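Local structure of FMN reductase [NAD(P)H] (Bacillus subtilis, 1ZCH) at residues T186-Q190 and D191-S195. The protein uses NADH or NADPH in FMN reductase chemistry and also reduces nitroaromatic compounds, quinones, chromates and azo dyes, working as a flavin-containing homodimer. Sequence-based numbering, arbitrary orientation.
Sequences TYLNQ and DELTS. With CA (calcium ion), chain C.
Leu-193, one turn into helix 190-212, packs back against two residues of the loop before it, Tyr-187 and Leu-188. Its CD2 methyl lies 3.8 Å from CE2 of Tyr-187, obliquely to the ring, while its CD1 meets CD2 of Leu-188 at 4.2 Å. Tyr-187 has CG anti to the backbone N (chi1 -165°), which carries the ring across Leu-193 at about a right angle; its hydroxyl continues into the second subunit and hydrogen-bonds Asp-82 and Asn-84 there. This is the close-packed side, and the two buried residues of the contact, Tyr-187 and Leu-193, are both in it. The first backbone bonds of the helix run alongside: Leu-193 N donates to Asn-189 O (3.1 Å), and Gln-190 O takes both Thr-194 N and, from the opposite face of its carbonyl plane, Thr-194 OG1, each at 2.9 Å. The hydroxyl thus doubles the grip on the first turn.

Toward solvent the fit is looser. Glu-192 crosses Leu-188 at about a right angle, its carboxylate lying near CD1, OE1 closest at 3.8 Å, and turned 61° from the Asn-189 amide beside it. Replacing Leu-188 by an alanine would probably open a gap beside CD1 of Leu-193 and leave the Glu-192 chain freer to swing.

Asn-189, at the N-cap position, makes no capping bond with its side chain; OD1 instead binds calcium at 2.4 Å. Two further ligands are waters that both donate to Tyr-187 O, and Glu-150 of the second subunit supplies another. Chemically, then, apolar packing and a shared metal meet at one helix start: the calcium bridges the two subunits, and the tyrosine carbonyl, bonded to both waters, is placed to help orient them around the ion.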
loop_
_atom_site.group_PDB
_atom_site.type_symbol
_atom_site.label_atom_id
_atom_site.label_comp_id
_atom_site.label_asym_id
_atom_site.label_seq_id
_atom_site.Cartn_x
_atom_site.Cartn_y
_atom_site.Cartn_z
ATOM N N THR A 186 -1.640 -19.622 -11.393
ATOM C CA THR A 186 -2.541 -18.834 -12.235
ATOM C C THR A 186 -3.771 -18.427 -11.432
ATOM O O THR A 186 -4.062 -19.012 -10.388
ATOM C CB THR A 186 -3.015 -19.613 -13.490
ATOM O OG1 THR A 186 -3.684 -20.814 -13.088
ATOM C CG2 THR A 186 -1.835 -19.960 -14.383
ATOM N N TYR A 187 -4.487 -17.422 -11.923
ATOM C CA TYR A 187 -5.681 -16.935 -11.241
ATOM C C TYR A 187 -6.739 -18.044 -11.181
ATOM O O TYR A 187 -6.973 -18.749 -12.164
ATOM C CB TYR A 187 -6.230 -15.709 -11.977
ATOM C CG TYR A 187 -7.235 -14.911 -11.181
ATOM C CD1 TYR A 187 -6.838 -13.803 -10.424
ATOM C CD2 TYR A 187 -8.579 -15.272 -11.167
ATOM C CE1 TYR A 187 -7.763 -13.075 -9.675
ATOM C CE2 TYR A 187 -9.509 -14.558 -10.424
ATOM C CZ TYR A 187 -9.098 -13.461 -9.683
ATOM O OH TYR A 187 -10.027 -12.749 -8.970
ATOM N N LEU A 188 -7.382 -18.176 -10.022
ATOM C CA LEU A 188 -8.398 -19.196 -9.780
ATOM C C LEU A 188 -9.630 -19.102 -10.677
ATOM O O LEU A 188 -10.178 -18.022 -10.875
ATOM C CB LEU A 188 -8.836 -19.131 -8.318
ATOM C CG LEU A 188 -9.751 -20.252 -7.823
ATOM C CD1 LEU A 188 -9.024 -21.588 -7.943
ATOM C CD2 LEU A 188 -10.148 -19.983 -6.372
ATOM N N ASN A 189 -10.079 -20.247 -11.194
ATOM C CA ASN A 189 -11.257 -20.282 -12.062
ATOM C C ASN A 189 -12.445 -19.622 -11.371
ATOM O O ASN A 189 -12.611 -19.726 -10.153
ATOM C CB ASN A 189 -11.597 -21.725 -12.448
ATOM C CG ASN A 189 -10.434 -22.434 -13.120
ATOM O OD1 ASN A 189 -9.775 -21.876 -13.998
ATOM N ND2 ASN A 189 -10.180 -23.672 -12.710
ATOM N N GLN A 190 -13.276 -18.951 -12.162
ATOM C CA GLN A 190 -14.427 -18.223 -11.636
ATOM C C GLN A 190 -15.418 -19.048 -10.814
ATOM O O GLN A 190 -15.908 -18.581 -9.787
ATOM C CB GLN A 190 -15.167 -17.525 -12.783
ATOM C CG GLN A 190 -15.979 -16.321 -12.335
ATOM C CD GLN A 190 -15.123 -15.079 -12.120
ATOM O OE1 GLN A 190 -13.940 -15.171 -11.775
ATOM N NE2 GLN A 190 -15.725 -13.907 -12.310
ATOM N N ASP A 191 -15.717 -20.267 -11.255
ATOM C CA ASP A 191 -16.665 -21.115 -10.533
ATOM C C ASP A 191 -16.221 -21.415 -9.099
ATOM O O ASP A 191 -17.005 -21.270 -8.159
ATOM C CB ASP A 191 -16.897 -22.425 -11.294
ATOM C CG ASP A 191 -15.677 -23.330 -11.300
ATOM O OD1 ASP A 191 -14.584 -22.873 -11.703
ATOM O OD2 ASP A 191 -15.815 -24.509 -10.905
ATOM N N GLU A 192 -14.967 -21.828 -8.929
ATOM C CA GLU A 192 -14.446 -22.134 -7.600
ATOM C C GLU A 192 -14.406 -20.878 -6.741
ATOM O O GLU A 192 -14.723 -20.915 -5.553
ATOM C CB GLU A 192 -13.031 -22.713 -7.686
ATOM C CG GLU A 192 -12.942 -24.113 -8.253
ATOM C CD GLU A 192 -11.529 -24.666 -8.188
ATOM O OE1 GLU A 192 -10.977 -24.764 -7.069
ATOM O OE2 GLU A 192 -10.970 -25.000 -9.255
ATOM N N LEU A 193 -14.004 -19.768 -7.351
ATOM C CA LEU A 193 -13.913 -18.502 -6.638
ATOM C C LEU A 193 -15.289 -18.122 -6.104
ATOM O O LEU A 193 -15.429 -17.694 -4.960
ATOM C CB LEU A 193 -13.379 -17.414 -7.578
ATOM C CG LEU A 193 -12.990 -16.054 -6.994
ATOM C CD1 LEU A 193 -11.950 -16.227 -5.890
ATOM C CD2 LEU A 193 -12.428 -15.179 -8.111
ATOM N N THR A 194 -16.311 -18.298 -6.933
ATOM C CA THR A 194 -17.668 -17.977 -6.523
ATOM C C THR A 194 -18.074 -18.836 -5.324
ATOM O O THR A 194 -18.664 -18.338 -4.364
ATOM C CB THR A 194 -18.655 -18.203 -7.683
ATOM O OG1 THR A 194 -18.314 -17.327 -8.767
ATOM C CG2 THR A 194 -20.081 -17.922 -7.234
ATOM N N SER A 195 -17.745 -20.125 -5.377
ATOM C CA SER A 195 -18.075 -21.035 -4.283
ATOM C C SER A 195 -17.446 -20.586 -2.966
ATOM O O SER A 195 -18.081 -20.665 -1.915
ATOM C CB SER A 195 -17.617 -22.459 -4.613
ATOM O OG SER A 195 -18.341 -22.969 -5.717
HETATM CA CA CA C . -8.172 -20.797 -15.414
HETATM O O HOH W 1 -6.579 -20.982 -13.446
HETATM O O HOH W 2 -8.554 -18.671 -14.294
#